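PDB 5Y2W: rubisco operon transcriptional regulator from Synechocystis sp., which probably represses genes of carbon metabolism as a LysR-type transcription factor whose regulatory domain binds the metabolite 2-phosphoglycolate. Local coordinates for residues I200-T203 / F204-Y207. Sequence-based numbering, arbitrary orientation.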
# COMPACT_ATOMS: atom_id res chain seq x y z
N ILE A 200 0.12 11.33 -25.40
CA ILE A 200 -0.47 11.41 -24.05
C ILE A 200 0.66 11.28 -23.01
O ILE A 200 0.85 12.16 -22.16
CB ILE A 200 -1.48 10.27 -23.78
CG1 ILE A 200 -2.54 10.17 -24.88
CG2 ILE A 200 -2.15 10.49 -22.43
CD1 ILE A 200 -2.82 8.73 -25.31
N THR A 201 1.40 10.18 -23.13
CA THR A 201 2.61 9.91 -22.37
C THR A 201 3.60 11.08 -22.40
O THR A 201 4.11 11.52 -21.35
CB THR A 201 3.33 8.68 -22.95
OG1 THR A 201 2.43 7.58 -22.98
CG2 THR A 201 4.56 8.33 -22.10
N GLN A 202 3.88 11.58 -23.60
CA GLN A 202 4.82 12.71 -23.71
C GLN A 202 4.23 13.91 -22.98
O GLN A 202 4.96 14.69 -22.35
CB GLN A 202 5.12 13.06 -25.18
CG GLN A 202 6.13 14.20 -25.33
CD GLN A 202 7.52 13.78 -24.89
OE1 GLN A 202 7.99 12.71 -25.27
NE2 GLN A 202 8.16 14.59 -24.07
N THR A 203 2.92 14.07 -23.05
CA THR A 203 2.30 15.28 -22.42
C THR A 203 2.44 15.18 -20.89
O THR A 203 2.69 16.17 -20.21
CB THR A 203 0.80 15.42 -22.78
OG1 THR A 203 0.60 15.21 -24.18
CG2 THR A 203 0.26 16.77 -22.36
N PHE A 204 2.27 13.98 -20.35
CA PHE A 204 2.30 13.79 -18.89
C PHE A 204 3.70 14.06 -18.37
O PHE A 204 3.88 14.76 -17.36
CB PHE A 204 1.84 12.38 -18.45
CG PHE A 204 1.95 12.19 -16.96
CD1 PHE A 204 1.11 12.88 -16.10
CD2 PHE A 204 2.97 11.43 -16.41
CE1 PHE A 204 1.24 12.77 -14.73
CE2 PHE A 204 3.11 11.32 -15.02
CZ PHE A 204 2.24 11.99 -14.19
N LEU A 205 4.68 13.54 -19.11
CA LEU A 205 6.09 13.62 -18.80
C LEU A 205 6.54 15.05 -18.66
O LEU A 205 7.16 15.44 -17.65
CB LEU A 205 6.88 12.87 -19.87
CG LEU A 205 8.41 12.77 -19.76
CD1 LEU A 205 8.85 12.17 -18.42
CD2 LEU A 205 8.99 11.94 -20.92
N ASP A 206 6.18 15.86 -19.64
CA ASP A 206 6.50 17.29 -19.60
C ASP A 206 5.76 17.95 -18.48
O ASP A 206 6.27 18.88 -17.87
CB ASP A 206 6.11 18.01 -20.93
CG ASP A 206 6.87 17.47 -22.14
OD1 ASP A 206 7.99 16.97 -21.97
OD2 ASP A 206 6.35 17.52 -23.26
N TYR A 207 4.52 17.51 -18.23
CA TYR A 207 3.73 18.07 -17.12
C TYR A 207 4.43 17.77 -15.75
O TYR A 207 4.65 18.67 -14.90
CB TYR A 207 2.28 17.54 -17.15
CG TYR A 207 1.52 17.88 -15.89
CD1 TYR A 207 1.06 19.17 -15.64
CD2 TYR A 207 1.29 16.91 -14.91
CE1 TYR A 207 0.40 19.49 -14.47
CE2 TYR A 207 0.64 17.21 -13.73
CZ TYR A 207 0.18 18.50 -13.52
OH TYR A 207 -0.47 18.76 -12.34
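The amide NH of Phe204 meets Ile200 O at 2.9 Å, the shortest polar bond here. Three more rungs follow at the same four-residue spacing: Leu205 N to Thr201 O, Asp206 N to Gln202 O, and Tyr207 N to Thr203 O. Along one flank a side-chain pair repeats that spacing. NE2 of Gln202 donates to OD1 of Asp206 over 3.2 Å, and the bond is clearly bent at the hydrogen. The carboxylate oxygen is approached on its syn side but 33° out of its own plane, whereas it sits nearly in the plane of the amide. The two flat groups are turned 46° against each other. Gln202 starts with CG anti to its backbone N and then bends at chi2 (69°), which swings the amide forward along the helix. Asp206 CG sits anti to its carbonyl carbon, beside the backbone N, which points the carboxylate back toward the preceding turn. There OD2 comes within 3.3 Å of Gln202 O, two acceptors side by side, which is probably somewhat unfavourable. Beside the pair, CD2 of Leu205 brushes Gln202 NE2 at 4.2 Å. Thr203 OG1 hydrogen-bonds to Val199 O, one turn earlier in the helix. On the inner face, Phe204 packs on Leu13 and Leu15 of strand 11-18 and meets Phe32 edge-to-face, and Tyr207 also touches that ring. The whole is an amphipathic alpha-helix with an i to i+4 glutamine-aspartate pair on its more open flank, laid against the five-stranded mixed sheet of a LysR-type substrate-binding domain.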